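PDB 6HVG: alternansucrase from Leuconostoc mesenteroides, which belongs to glycoside hydrolase family 70, with a TIM-barrel-type domain flanked by repeats of the choline-binding and putative cell-wall-binding kind. Local coordinates for residues D758-I770 against F777-Y789. Residues are numbered along the deposited sequence; the frame is centred on the assembly and turned at random.
Sequences DPIRKAMIDHGII and FTFDQLAQGMEFY
Two consecutive helices of the family 70 region, linked by residues 767-778, pack crosswise, with Met-764 of the first against Gly-785 of the second. The segments cross almost squarely, at 97° with axes 8.6 Å apart. Their backbones come closest at this glycine, where Met-764 CG sits 4.0 Å from Gly-785 CA. From there the extended chain (chi2 174°) carries SD over a face of the Phe-777 ring, a Met-aromatic contact 4.4 Å from the centroid, and the bend at chi3 turns CE onto the same face. Phe-777 in turn meets Phe-1105 edge to face, which ties the helix pair to helix 1102-1105.

Toward the other end, Ile-760 puts CG1 squarely over the centre of the Tyr-789 ring, 3.6 Å from the centroid, a CH-pi contact. Met-786 CE closes on that same CG1, Leu-782 CD1 meets the CG2 branch, and Pro-759 CB reaches the tyrosine's edge. The phenol oxygen is hydrogen-bonded to Glu-832.

A Schellman motif with Gly-768 as its C-prime residue ends the first helix and turns the chain so that Ile-769 comes back against the second. Its CD1 packs 3.5 Å from Gly-785 N and also meets the edge of Phe-788. Ile-769 O accepts a hydrogen bond from Gln-781 NE2 (3.2 Å), the donor tilted from the carbonyl plane but the acceptor lying in the amide plane; Gln-781 OE1 takes Thr-778 N, so both ends of this amide are engaged. At the end of the helix, within the same turn, the His-767 ring stacks face to face on Phe-788, centroids 3.6 Å apart and planes at 19°, while its ND1 donates back to Ala-763 O, an anchor that limits rotation of the imidazole.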
loop_
_atom_site.group_PDB
_atom_site.type_symbol
_atom_site.label_atom_id
_atom_site.label_comp_id
_atom_site.label_asym_id
_atom_site.label_seq_id
_atom_site.Cartn_x
_atom_site.Cartn_y
_atom_site.Cartn_z
ATOM N N ASP A 758 -1.368 9.911 5.052
ATOM C CA ASP A 758 -0.034 9.493 5.486
ATOM C C ASP A 758 0.463 10.281 6.707
ATOM O O ASP A 758 0.788 9.687 7.745
ATOM C CB ASP A 758 0.962 9.537 4.325
ATOM C CG ASP A 758 0.859 8.303 3.417
ATOM O OD1 ASP A 758 -0.038 7.439 3.638
ATOM O OD2 ASP A 758 1.678 8.202 2.484
ATOM N N PRO A 759 0.518 11.614 6.615
ATOM C CA PRO A 759 0.865 12.372 7.816
ATOM C C PRO A 759 0.071 12.015 9.090
ATOM O O PRO A 759 0.663 11.827 10.154
ATOM C CB PRO A 759 0.589 13.806 7.387
ATOM C CG PRO A 759 0.893 13.819 5.927
ATOM C CD PRO A 759 0.540 12.459 5.409
ATOM N N ILE A 760 -1.254 11.930 8.991
ATOM C CA ILE A 760 -2.064 11.594 10.166
ATOM C C ILE A 760 -1.635 10.254 10.779
ATOM O O ILE A 760 -1.602 10.110 11.996
ATOM C CB ILE A 760 -3.577 11.655 9.845
ATOM C CG1 ILE A 760 -4.052 13.101 9.908
ATOM C CG2 ILE A 760 -4.408 10.840 10.829
ATOM C CD1 ILE A 760 -4.904 13.539 8.738
ATOM N N ARG A 761 -1.304 9.279 9.941
ATOM C CA ARG A 761 -0.867 7.963 10.430
ATOM C C ARG A 761 0.593 7.999 10.904
ATOM O O ARG A 761 0.904 7.441 11.952
ATOM C CB ARG A 761 -1.084 6.871 9.370
ATOM C CG ARG A 761 -2.562 6.556 9.174
ATOM C CD ARG A 761 -2.824 5.495 8.130
ATOM N NE ARG A 761 -2.438 5.951 6.794
ATOM C CZ ARG A 761 -2.641 5.273 5.660
ATOM N NH1 ARG A 761 -3.233 4.096 5.689
ATOM N NH2 ARG A 761 -2.249 5.779 4.495
ATOM N N LYS A 762 1.486 8.662 10.167
ATOM C CA LYS A 762 2.896 8.811 10.601
ATOM C C LYS A 762 2.950 9.402 11.993
ATOM O O LYS A 762 3.771 9.007 12.805
ATOM C CB LYS A 762 3.699 9.725 9.668
ATOM C CG LYS A 762 3.701 9.318 8.202
ATOM C CD LYS A 762 5.071 9.400 7.533
ATOM C CE LYS A 762 4.969 9.324 5.995
ATOM N NZ LYS A 762 4.268 10.487 5.343
ATOM N N ALA A 763 2.051 10.340 12.272
ATOM C CA ALA A 763 1.953 10.955 13.597
ATOM C C ALA A 763 1.567 9.930 14.658
ATOM O O ALA A 763 2.150 9.901 15.732
ATOM C CB ALA A 763 0.956 12.090 13.574
ATOM N N MET A 764 0.617 9.058 14.334
ATOM C CA MET A 764 0.180 7.993 15.254
ATOM C C MET A 764 1.299 6.980 15.515
ATOM O O MET A 764 1.503 6.542 16.640
ATOM C CB MET A 764 -1.050 7.279 14.699
ATOM C CG MET A 764 -2.244 8.209 14.575
ATOM S SD MET A 764 -3.700 7.527 13.774
ATOM C CE MET A 764 -4.287 6.362 15.026
ATOM N N ILE A 765 2.055 6.672 14.463
ATOM C CA ILE A 765 3.192 5.750 14.521
ATOM C C ILE A 765 4.298 6.330 15.391
ATOM O O ILE A 765 4.843 5.654 16.261
ATOM C CB ILE A 765 3.750 5.447 13.101
ATOM C CG1 ILE A 765 2.677 4.747 12.254
ATOM C CG2 ILE A 765 4.972 4.558 13.182
ATOM C CD1 ILE A 765 3.020 4.520 10.791
ATOM N N ASP A 766 4.620 7.595 15.156
ATOM C CA ASP A 766 5.677 8.279 15.899
ATOM C C ASP A 766 5.410 8.361 17.401
ATOM O O ASP A 766 6.348 8.428 18.166
ATOM C CB ASP A 766 5.859 9.694 15.359
ATOM C CG ASP A 766 7.280 10.203 15.503
ATOM O OD1 ASP A 766 8.238 9.505 15.084
ATOM O OD2 ASP A 766 7.436 11.326 16.015
ATOM N N HIS A 767 4.144 8.379 17.811
ATOM C CA HIS A 767 3.776 8.440 19.228
ATOM C C HIS A 767 3.332 7.070 19.785
ATOM O O HIS A 767 2.708 6.984 20.851
ATOM C CB HIS A 767 2.690 9.516 19.440
ATOM C CG HIS A 767 3.207 10.923 19.374
ATOM N ND1 HIS A 767 3.586 11.524 18.191
ATOM C CD2 HIS A 767 3.415 11.843 20.342
ATOM C CE1 HIS A 767 4.010 12.751 18.432
ATOM N NE2 HIS A 767 3.913 12.970 19.732
ATOM N N GLY A 768 3.687 5.999 19.076
ATOM C CA GLY A 768 3.419 4.635 19.531
ATOM C C GLY A 768 1.960 4.216 19.593
ATOM O O GLY A 768 1.626 3.235 20.254
ATOM N N ILE A 769 1.081 4.933 18.900
ATOM C CA ILE A 769 -0.350 4.624 18.934
ATOM C C ILE A 769 -0.689 3.428 18.038
ATOM O O ILE A 769 -1.552 2.622 18.370
ATOM C CB ILE A 769 -1.180 5.855 18.558
ATOM C CG1 ILE A 769 -0.831 6.977 19.531
ATOM C CG2 ILE A 769 -2.672 5.517 18.600
ATOM C CD1 ILE A 769 -1.793 8.142 19.510
ATOM N N ILE A 770 0.019 3.311 16.926
ATOM C CA ILE A 770 -0.057 2.133 16.082
ATOM C C ILE A 770 1.352 1.807 15.653
ATOM O O ILE A 770 2.261 2.636 15.780
ATOM C CB ILE A 770 -0.910 2.371 14.833
ATOM C CG1 ILE A 770 -0.348 3.544 14.014
ATOM C CG2 ILE A 770 -2.345 2.633 15.238
ATOM C CD1 ILE A 770 -1.109 3.822 12.737
ATOM N N PHE A 777 -6.942 0.975 13.669
ATOM C CA PHE A 777 -6.980 1.877 14.807
ATOM C C PHE A 777 -8.419 2.227 15.147
ATOM O O PHE A 777 -9.268 2.328 14.270
ATOM C CB PHE A 777 -6.104 3.141 14.624
ATOM C CG PHE A 777 -6.391 3.924 13.398
ATOM C CD1 PHE A 777 -7.404 4.865 13.392
ATOM C CD2 PHE A 777 -5.621 3.749 12.270
ATOM C CE1 PHE A 777 -7.683 5.599 12.271
ATOM C CE2 PHE A 777 -5.867 4.496 11.142
ATOM C CZ PHE A 777 -6.906 5.424 11.139
ATOM N N THR A 778 -8.665 2.426 16.434
ATOM C CA THR A 778 -9.967 2.755 16.938
ATOM C C THR A 778 -10.140 4.290 16.802
ATOM O O THR A 778 -9.187 5.033 16.603
ATOM C CB THR A 778 -10.114 2.205 18.390
ATOM O OG1 THR A 778 -11.429 1.689 18.560
ATOM C CG2 THR A 778 -9.859 3.259 19.443
ATOM N N PHE A 779 -11.371 4.756 16.895
ATOM C CA PHE A 779 -11.642 6.199 16.840
ATOM C C PHE A 779 -10.971 6.989 17.958
ATOM O O PHE A 779 -10.488 8.093 17.707
ATOM C CB PHE A 779 -13.143 6.500 16.859
ATOM C CG PHE A 779 -13.745 6.624 15.496
ATOM C CD1 PHE A 779 -13.468 7.742 14.705
ATOM C CD2 PHE A 779 -14.595 5.637 15.000
ATOM C CE1 PHE A 779 -14.038 7.877 13.450
ATOM C CE2 PHE A 779 -15.154 5.768 13.741
ATOM C CZ PHE A 779 -14.868 6.882 12.963
ATOM N N ASP A 780 -10.953 6.454 19.180
ATOM C CA ASP A 780 -10.196 7.053 20.290
ATOM C C ASP A 780 -8.714 7.144 19.955
ATOM O O ASP A 780 -8.077 8.139 20.248
ATOM C CB ASP A 780 -10.399 6.261 21.597
ATOM C CG ASP A 780 -11.871 6.025 21.897
ATOM O OD1 ASP A 780 -12.232 5.872 23.081
ATOM O OD2 ASP A 780 -12.680 6.001 20.931
ATOM N N GLN A 781 -8.169 6.083 19.374
ATOM C CA GLN A 781 -6.778 6.069 18.961
ATOM C C GLN A 781 -6.530 7.181 17.950
ATOM O O GLN A 781 -5.522 7.883 18.026
ATOM C CB GLN A 781 -6.408 4.720 18.338
ATOM C CG GLN A 781 -5.925 3.657 19.314
ATOM C CD GLN A 781 -5.841 2.301 18.658
ATOM O OE1 GLN A 781 -6.857 1.676 18.420
ATOM N NE2 GLN A 781 -4.636 1.861 18.326
ATOM N N LEU A 782 -7.458 7.341 17.008
ATOM C CA LEU A 782 -7.367 8.437 16.046
ATOM C C LEU A 782 -7.365 9.823 16.715
ATOM O O LEU A 782 -6.547 10.680 16.367
ATOM C CB LEU A 782 -8.511 8.364 15.056
ATOM C CG LEU A 782 -8.572 9.433 13.957
ATOM C CD1 LEU A 782 -7.279 9.534 13.193
ATOM C CD2 LEU A 782 -9.719 9.100 13.008
ATOM N N ALA A 783 -8.259 10.023 17.684
ATOM C CA ALA A 783 -8.380 11.300 18.397
ATOM C C ALA A 783 -7.107 11.713 19.133
ATOM O O ALA A 783 -6.726 12.891 19.110
ATOM C CB ALA A 783 -9.549 11.255 19.368
ATOM N N GLN A 784 -6.462 10.750 19.786
ATOM C CA GLN A 784 -5.201 10.999 20.503
ATOM C C GLN A 784 -4.092 11.400 19.545
ATOM O O GLN A 784 -3.334 12.329 19.830
ATOM C CB GLN A 784 -4.726 9.747 21.232
ATOM C CG GLN A 784 -5.580 9.293 22.398
ATOM C CD GLN A 784 -5.189 7.903 22.885
ATOM O OE1 GLN A 784 -4.186 7.325 22.446
ATOM N NE2 GLN A 784 -5.988 7.356 23.789
ATOM N N GLY A 785 -3.998 10.687 18.418
ATOM C CA GLY A 785 -3.007 10.985 17.392
ATOM C C GLY A 785 -3.242 12.367 16.822
ATOM O O GLY A 785 -2.316 13.150 16.611
ATOM N N MET A 786 -4.512 12.668 16.598
ATOM C CA MET A 786 -4.913 13.947 16.050
ATOM C C MET A 786 -4.463 15.115 16.896
ATOM O O MET A 786 -4.109 16.161 16.346
ATOM C CB MET A 786 -6.427 13.987 15.847
ATOM C CG MET A 786 -6.876 13.255 14.593
ATOM S SD MET A 786 -6.119 13.940 13.105
ATOM C CE MET A 786 -7.115 13.112 11.876
ATOM N N GLU A 787 -4.464 14.945 18.216
ATOM C CA GLU A 787 -3.977 16.008 19.102
ATOM C C GLU A 787 -2.488 16.333 18.858
ATOM O O GLU A 787 -2.099 17.503 18.923
ATOM C CB GLU A 787 -4.261 15.692 20.581
ATOM C CG GLU A 787 -5.733 15.839 20.973
ATOM C CD GLU A 787 -6.302 17.260 20.748
ATOM O OE1 GLU A 787 -5.815 18.235 21.371
ATOM O OE2 GLU A 787 -7.252 17.408 19.937
ATOM N N PHE A 788 -1.674 15.320 18.554
ATOM C CA PHE A 788 -0.253 15.544 18.217
ATOM C C PHE A 788 -0.110 16.198 16.845
ATOM O O PHE A 788 0.735 17.083 16.640
ATOM C CB PHE A 788 0.560 14.225 18.269
ATOM C CG PHE A 788 0.591 13.575 19.637
ATOM C CD1 PHE A 788 1.157 14.238 20.729
ATOM C CD2 PHE A 788 0.038 12.310 19.841
ATOM C CE1 PHE A 788 1.156 13.659 21.986
ATOM C CE2 PHE A 788 0.045 11.730 21.095
ATOM C CZ PHE A 788 0.597 12.408 22.170
ATOM N N TYR A 789 -0.943 15.731 15.916
ATOM C CA TYR A 789 -0.999 16.246 14.551
ATOM C C TYR A 789 -1.351 17.735 14.541
ATOM O O TYR A 789 -0.712 18.519 13.832
ATOM C CB TYR A 789 -2.025 15.437 13.757
ATOM C CG TYR A 789 -2.240 15.834 12.317
ATOM C CD1 TYR A 789 -1.351 15.458 11.331
ATOM C CD2 TYR A 789 -3.361 16.553 11.942
ATOM C CE1 TYR A 789 -1.563 15.799 10.005
ATOM C CE2 TYR A 789 -3.579 16.912 10.623
ATOM C CZ TYR A 789 -2.680 16.523 9.653
ATOM O OH TYR A 789 -2.898 16.836 8.332
#